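Side-chain contacts in interferon (Danio rerio, PDB 3PIV), which probably acts as a secreted type I interferon cytokine that binds a cell-surface receptor to trigger antiviral defence: residues 66-69 with 70-73; 118-121 with 122-125; 140-143 with 144-147. One frame throughout, in Å; residues are numbered along the deposited sequence.

Contact 1 of 3, residues 66-69 with 70-73; sequences MDAR and EHMN
Met-72 and Ala-68 meet in the loop just beyond the end of helix 48-66. The Met-72 side chain is extended beyond CG and runs over the backbone of residues 66-68: its CG lies 3.3 Å from Ala-68 O, and its methyl CE ends 3.4 Å from Met-66 O and 4.3 Å from Ala-68 CB. Ala-68 CB sits at the edge of the His-71 ring, while Glu-70 CG lies over one face. With chi1 at 79°, Glu-70 CG is tucked between its own backbone N and carbonyl carbon, and a further bend at chi2 swings the carboxylate back over Ala-68. There a water donates to Glu-70 OE2 at 2.7 Å and also to Asp-67 O, tying the acid to the inverse gamma turn centred on Asp-67. Two i to i+3 backbone bonds close a short 3-10 turn, His-71 N to Ala-68 O (2.7 Å) and Met-72 N to Arg-69 O. Arg-69, bent at chi2 and chi3, curls back to Asp-67, its NE in a salt bridge with OD1 at 3.2 Å; NH2 makes a second with Glu-83. The loop leads to helix 79-101, on which Met-66 packs, and Trp-137 of helix 134-158 touches Ala-68 and Met-72.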
loop_
_atom_site.group_PDB
_atom_site.type_symbol
_atom_site.label_atom_id
_atom_site.label_comp_id
_atom_site.label_asym_id
_atom_site.label_seq_id
_atom_site.Cartn_x
_atom_site.Cartn_y
_atom_site.Cartn_z
ATOM N N MET A 66 -2.870 7.986 1.956
ATOM C CA MET A 66 -4.155 7.957 2.667
ATOM C C MET A 66 -4.212 8.986 3.788
ATOM O O MET A 66 -5.284 9.310 4.281
ATOM C CB MET A 66 -4.430 6.555 3.226
ATOM C CG MET A 66 -4.691 5.495 2.137
ATOM S SD MET A 66 -6.207 5.785 1.221
ATOM C CE MET A 66 -7.463 5.229 2.368
ATOM N N ASP A 67 -3.042 9.481 4.184
ATOM C CA ASP A 67 -2.904 10.457 5.262
ATOM C C ASP A 67 -3.236 11.829 4.698
ATOM O O ASP A 67 -2.361 12.682 4.585
ATOM C CB ASP A 67 -1.455 10.424 5.785
ATOM C CG ASP A 67 -1.236 11.297 7.038
ATOM O OD1 ASP A 67 -2.222 11.682 7.700
ATOM O OD2 ASP A 67 -0.059 11.589 7.366
ATOM N N ALA A 68 -4.499 12.033 4.331
ATOM C CA ALA A 68 -4.890 13.219 3.571
ATOM C C ALA A 68 -6.256 13.768 3.985
ATOM O O ALA A 68 -7.043 14.193 3.150
ATOM C CB ALA A 68 -4.872 12.914 2.059
ATOM N N ARG A 69 -6.528 13.742 5.282
ATOM C CA ARG A 69 -7.779 14.249 5.820
ATOM C C ARG A 69 -8.128 15.630 5.254
ATOM O O ARG A 69 -9.274 15.903 4.934
ATOM C CB ARG A 69 -7.698 14.280 7.339
ATOM C CG ARG A 69 -6.252 14.213 7.871
ATOM C CD ARG A 69 -5.495 12.844 7.682
ATOM N NE ARG A 69 -5.032 12.376 8.987
ATOM C CZ ARG A 69 -5.744 11.591 9.801
ATOM N NH1 ARG A 69 -6.965 11.153 9.441
ATOM N NH2 ARG A 69 -5.235 11.245 10.979
ATOM N N GLU A 70 -7.116 16.476 5.108
ATOM C CA GLU A 70 -7.286 17.816 4.566
ATOM C C GLU A 70 -7.847 17.838 3.138
ATOM O O GLU A 70 -8.302 18.886 2.676
ATOM C CB GLU A 70 -5.967 18.593 4.644
ATOM C CG GLU A 70 -4.928 18.264 3.565
ATOM C CD GLU A 70 -3.992 17.111 3.938
ATOM O OE1 GLU A 70 -4.444 16.108 4.536
ATOM O OE2 GLU A 70 -2.783 17.206 3.621
ATOM N N HIS A 71 -7.837 16.690 2.457
ATOM C CA HIS A 71 -8.351 16.580 1.078
ATOM C C HIS A 71 -9.504 15.605 0.928
ATOM O O HIS A 71 -9.751 15.106 -0.172
ATOM C CB HIS A 71 -7.248 16.134 0.104
ATOM C CG HIS A 71 -6.112 17.099 0.006
ATOM N ND1 HIS A 71 -4.814 16.758 0.311
ATOM C CD2 HIS A 71 -6.085 18.406 -0.349
ATOM C CE1 HIS A 71 -4.032 17.809 0.140
ATOM N NE2 HIS A 71 -4.779 18.821 -0.258
ATOM N N MET A 72 -10.205 15.331 2.019
ATOM C CA MET A 72 -11.236 14.308 2.010
ATOM C C MET A 72 -12.642 14.810 2.337
ATOM O O MET A 72 -13.500 14.012 2.705
ATOM C CB MET A 72 -10.843 13.163 2.951
ATOM C CG MET A 72 -9.674 12.324 2.432
ATOM S SD MET A 72 -9.073 11.125 3.626
ATOM C CE MET A 72 -8.066 10.089 2.568
ATOM N N ASN A 73 -12.878 16.117 2.207
ATOM C CA ASN A 73 -14.235 16.663 2.369
ATOM C C ASN A 73 -15.244 15.947 1.518
ATOM O O ASN A 73 -16.373 15.733 1.945
ATOM C CB ASN A 73 -14.306 18.119 1.944
ATOM C CG ASN A 73 -13.918 19.058 3.034
ATOM O OD1 ASN A 73 -13.688 18.656 4.184
ATOM N ND2 ASN A 73 -13.832 20.333 2.687
HETATM O O HOH W 1 -1.845 14.928 2.459
#

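Contact 2 of 3, residues 118-121 with 122-125; sequences RHFR and TLKK
Leu-123 lies one helical turn beyond His-119, and its isobutyl group covers one face of the imidazole in a CH-pi contact, CG standing 4.1 Å from the ring centroid and 28° off the ring normal. Its CD1 reaches farther across, to 3.3 Å from His-119 NE2, and also touches Phe-120 CD1 at 3.9 Å; the Phe-120 and Leu-123 side chains lie side by side and point the same way. His-119 holds CG anti to its backbone N (chi1 162°), which carries the ring forward, toward the next turn and Leu-123. These three residues form the inward stripe of helix 111-129, an amphipathic helix of the interferon helical bundle, whereas Arg-118, Arg-121 and Lys-125 are exposed. On that outer side Thr-122 grips Arg-118 O twice: its OG1 donates at 3.1 Å and its backbone N at 3.1 Å, from opposite faces of the carbonyl plane. Backbone bonds to His-119 O, Phe-120 O and Arg-121 O continue the helix. Farther out, His-147 of helix 134-158 hydrogen-bonds His-119 NE2, which probably restrains the rotation of the ring beneath Leu-123. Thr-58, Ile-62 and Leu-65 of helix 48-66 pack on Phe-120, and Ile-140 and Val-143 on Leu-123.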
loop_
_atom_site.group_PDB
_atom_site.type_symbol
_atom_site.label_atom_id
_atom_site.label_comp_id
_atom_site.label_asym_id
_atom_site.label_seq_id
_atom_site.Cartn_x
_atom_site.Cartn_y
_atom_site.Cartn_z
ATOM N N ARG A 118 6.726 5.608 -8.923
ATOM C CA ARG A 118 6.078 6.090 -10.133
ATOM C C ARG A 118 4.560 5.825 -10.111
ATOM O O ARG A 118 3.749 6.685 -10.478
ATOM C CB ARG A 118 6.739 5.412 -11.330
ATOM C CG ARG A 118 6.327 5.913 -12.689
ATOM C CD ARG A 118 7.110 5.148 -13.772
ATOM N NE ARG A 118 8.493 5.612 -13.893
ATOM C CZ ARG A 118 9.540 4.820 -14.107
ATOM N NH1 ARG A 118 9.385 3.504 -14.212
ATOM N NH2 ARG A 118 10.749 5.347 -14.216
ATOM N N HIS A 119 4.169 4.632 -9.678
ATOM C CA HIS A 119 2.750 4.328 -9.585
ATOM C C HIS A 119 2.026 5.216 -8.560
ATOM O O HIS A 119 0.956 5.756 -8.830
ATOM C CB HIS A 119 2.541 2.845 -9.274
ATOM C CG HIS A 119 1.177 2.525 -8.755
ATOM N ND1 HIS A 119 0.038 2.658 -9.520
ATOM C CD2 HIS A 119 0.766 2.078 -7.544
ATOM C CE1 HIS A 119 -1.014 2.294 -8.809
ATOM N NE2 HIS A 119 -0.602 1.950 -7.602
ATOM N N PHE A 120 2.608 5.388 -7.383
ATOM C CA PHE A 120 1.933 6.192 -6.372
ATOM C C PHE A 120 1.883 7.663 -6.744
ATOM O O PHE A 120 0.938 8.359 -6.394
ATOM C CB PHE A 120 2.525 5.951 -4.980
ATOM C CG PHE A 120 1.972 4.732 -4.329
ATOM C CD1 PHE A 120 0.834 4.814 -3.532
ATOM C CD2 PHE A 120 2.532 3.489 -4.575
ATOM C CE1 PHE A 120 0.289 3.674 -2.954
ATOM C CE2 PHE A 120 1.993 2.338 -4.008
ATOM C CZ PHE A 120 0.868 2.430 -3.191
ATOM N N ARG A 121 2.875 8.119 -7.469
ATOM C CA ARG A 121 2.878 9.440 -8.058
ATOM C C ARG A 121 1.675 9.632 -8.938
ATOM O O ARG A 121 1.006 10.642 -8.883
ATOM C CB ARG A 121 4.088 9.634 -8.942
ATOM C CG ARG A 121 5.113 10.449 -8.406
ATOM C CD ARG A 121 4.671 11.812 -7.935
ATOM N NE ARG A 121 5.484 12.223 -6.800
ATOM C CZ ARG A 121 6.125 13.372 -6.661
ATOM N NH1 ARG A 121 6.038 14.331 -7.578
ATOM N NH2 ARG A 121 6.851 13.552 -5.563
ATOM N N THR A 122 1.446 8.625 -9.758
ATOM C CA THR A 122 0.326 8.667 -10.693
ATOM C C THR A 122 -0.989 8.818 -9.945
ATOM O O THR A 122 -1.861 9.611 -10.332
ATOM C CB THR A 122 0.269 7.393 -11.558
ATOM O OG1 THR A 122 1.400 7.362 -12.432
ATOM C CG2 THR A 122 -1.002 7.355 -12.373
ATOM N N LEU A 123 -1.128 8.047 -8.870
ATOM C CA LEU A 123 -2.355 8.060 -8.082
ATOM C C LEU A 123 -2.578 9.448 -7.494
ATOM O O LEU A 123 -3.669 9.987 -7.556
ATOM C CB LEU A 123 -2.282 7.023 -6.958
ATOM C CG LEU A 123 -2.221 5.563 -7.401
ATOM C CD1 LEU A 123 -2.008 4.630 -6.197
ATOM C CD2 LEU A 123 -3.513 5.211 -8.123
ATOM N N LYS A 124 -1.537 10.028 -6.919
ATOM C CA LYS A 124 -1.659 11.371 -6.366
ATOM C C LYS A 124 -2.039 12.377 -7.473
ATOM O O LYS A 124 -2.898 13.245 -7.280
ATOM C CB LYS A 124 -0.356 11.776 -5.684
ATOM C CG LYS A 124 -0.444 13.084 -4.905
ATOM C CD LYS A 124 -1.081 12.871 -3.533
ATOM C CE LYS A 124 -1.414 14.196 -2.862
ATOM N NZ LYS A 124 -0.254 15.145 -2.902
ATOM N N LYS A 125 -1.402 12.249 -8.636
ATOM C CA LYS A 125 -1.711 13.113 -9.762
ATOM C C LYS A 125 -3.183 13.046 -10.121
ATOM O O LYS A 125 -3.813 14.067 -10.374
ATOM C CB LYS A 125 -0.873 12.742 -10.986
ATOM C CG LYS A 125 -1.184 13.624 -12.184
ATOM C CD LYS A 125 -0.265 13.344 -13.359
ATOM C CE LYS A 125 -0.317 14.492 -14.360
ATOM N NZ LYS A 125 0.327 14.156 -15.663
#

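Contact 3 of 3, residues 140-143 with 144-147; sequences IRRV and VKSH
Arg-142 NH1 donates to Ser-146 OG, four residues on, in a 2.7 Å bond with an N-H...O angle of 152° and the hydroxyl 16° out of the guanidinium plane. Water 2 sits at the guanidinium edge, in plane, 2.8 Å from Ser-146 OG and weakly bonded to Arg-142 NH2, so arginine, serine and water close a small ring. The bend at chi2 (55°) carries the Arg-142 chain along the helix instead of straight outward, and Lys-145 CD lies over one guanidinium face, 4.0 Å above the plane and offset toward the rim. These three residues line the partly exposed side of helix 134-158, a helix of the interferon bundle, whose i to i+4 backbone bonds include Ser-146 N to Arg-142 O and His-147 N to Val-143 O. On the buried side Val-143 and His-147 lie side by side, with Val-143 CG1 3.6 Å from His-147 CD2, while Ile-140 CG2 and Val-144 CG2 meet at 4.3 Å. Tyr-40 OH bonds His-147 ND1, the other nitrogen being engaged by His-119. Arg-141 is also buried, held by the carbonyls of Leu-21 and Gly-26, by Glu-138 and by Tyr-28. The His-147 ring is thus probably held against rotation; Arg-142 NE and Lys-145 NZ, 5.1 Å apart, probably disfavour each other mildly, partly offset by the serine and water oxygens.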
loop_
_atom_site.group_PDB
_atom_site.type_symbol
_atom_site.label_atom_id
_atom_site.label_comp_id
_atom_site.label_asym_id
_atom_site.label_seq_id
_atom_site.Cartn_x
_atom_site.Cartn_y
_atom_site.Cartn_z
ATOM N N ILE A 140 -8.809 5.521 -5.703
ATOM C CA ILE A 140 -7.631 5.287 -4.874
ATOM C C ILE A 140 -7.891 4.157 -3.865
ATOM O O ILE A 140 -7.077 3.246 -3.713
ATOM C CB ILE A 140 -7.144 6.581 -4.158
ATOM C CG1 ILE A 140 -6.158 7.347 -5.046
ATOM C CG2 ILE A 140 -6.451 6.247 -2.843
ATOM C CD1 ILE A 140 -6.551 7.479 -6.489
ATOM N N ARG A 141 -9.038 4.212 -3.199
ATOM C CA ARG A 141 -9.427 3.190 -2.246
ATOM C C ARG A 141 -9.510 1.791 -2.898
ATOM O O ARG A 141 -9.002 0.799 -2.354
ATOM C CB ARG A 141 -10.756 3.587 -1.614
ATOM C CG ARG A 141 -11.298 2.610 -0.623
ATOM C CD ARG A 141 -12.468 3.224 0.101
ATOM N NE ARG A 141 -13.144 2.264 0.957
ATOM C CZ ARG A 141 -14.401 1.873 0.791
ATOM N NH1 ARG A 141 -15.120 2.369 -0.202
ATOM N NH2 ARG A 141 -14.937 1.000 1.630
ATOM N N ARG A 142 -10.138 1.708 -4.064
ATOM C CA ARG A 142 -10.208 0.418 -4.759
ATOM C C ARG A 142 -8.797 -0.064 -5.121
ATOM O O ARG A 142 -8.488 -1.240 -4.953
ATOM C CB ARG A 142 -11.087 0.495 -6.004
ATOM C CG ARG A 142 -11.163 -0.835 -6.809
ATOM C CD ARG A 142 -11.610 -2.003 -5.942
ATOM N NE ARG A 142 -11.561 -3.298 -6.630
ATOM C CZ ARG A 142 -10.467 -4.050 -6.742
ATOM N NH1 ARG A 142 -9.315 -3.637 -6.224
ATOM N NH2 ARG A 142 -10.516 -5.216 -7.383
ATOM N N VAL A 143 -7.939 0.852 -5.575
ATOM C CA VAL A 143 -6.555 0.519 -5.937
ATOM C C VAL A 143 -5.761 -0.013 -4.738
ATOM O O VAL A 143 -5.060 -1.012 -4.848
ATOM C CB VAL A 143 -5.800 1.720 -6.571
ATOM C CG1 VAL A 143 -4.289 1.503 -6.524
ATOM C CG2 VAL A 143 -6.260 1.946 -8.011
ATOM N N VAL A 144 -5.897 0.648 -3.591
ATOM C CA VAL A 144 -5.206 0.235 -2.370
ATOM C C VAL A 144 -5.634 -1.171 -1.942
ATOM O O VAL A 144 -4.818 -1.959 -1.455
ATOM C CB VAL A 144 -5.458 1.230 -1.222
ATOM C CG1 VAL A 144 -5.025 0.642 0.117
ATOM C CG2 VAL A 144 -4.718 2.524 -1.493
ATOM N N LYS A 145 -6.916 -1.477 -2.123
ATOM C CA LYS A 145 -7.409 -2.839 -1.901
ATOM C C LYS A 145 -6.594 -3.831 -2.720
ATOM O O LYS A 145 -6.151 -4.850 -2.208
ATOM C CB LYS A 145 -8.889 -2.965 -2.259
ATOM C CG LYS A 145 -9.453 -4.386 -2.028
ATOM C CD LYS A 145 -10.898 -4.505 -2.492
ATOM C CE LYS A 145 -11.526 -5.822 -2.056
ATOM N NZ LYS A 145 -12.972 -5.867 -2.409
ATOM N N SER A 146 -6.382 -3.521 -3.996
ATOM C CA SER A 146 -5.571 -4.396 -4.837
ATOM C C SER A 146 -4.117 -4.543 -4.364
ATOM O O SER A 146 -3.544 -5.616 -4.464
ATOM C CB SER A 146 -5.633 -3.972 -6.301
ATOM O OG SER A 146 -6.804 -4.502 -6.902
ATOM N N HIS A 147 -3.515 -3.471 -3.856
ATOM C CA HIS A 147 -2.152 -3.579 -3.339
ATOM C C HIS A 147 -2.154 -4.526 -2.149
ATOM O O HIS A 147 -1.279 -5.383 -2.012
ATOM C CB HIS A 147 -1.623 -2.212 -2.880
ATOM C CG HIS A 147 -1.199 -1.315 -4.001
ATOM N ND1 HIS A 147 0.021 -1.433 -4.628
ATOM C CD2 HIS A 147 -1.836 -0.282 -4.601
ATOM C CE1 HIS A 147 0.114 -0.519 -5.577
ATOM N NE2 HIS A 147 -0.995 0.199 -5.573
HETATM O O HOH W 2 -7.738 -7.106 -6.900
#

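Contacts 2 and 3 lie on helices of one bundle, and contact 1 in a loop that connects two others; contact 3 touches both of its companions. Contacts 2 and 3, with centres about 13 Å apart, join successive helices through a probable hydrogen bond of 2.7 Å between His-119 NE2 and His-147 NE2; around it Leu-123 CD1 packs 3.9 Å from Val-143 CG1, and Phe-120 CZ 3.8 Å from His-147 NE2. Contact 1 meets contact 3 where Met-66 SD lies 4.1 Å from Ile-140 CG2. Contacts 1 and 2 do not touch, their nearest atoms being about 5 Å apart. A bound nickel ion lies about 6 Å from the Phe-120 side chain and about 12 Å from that of His-147.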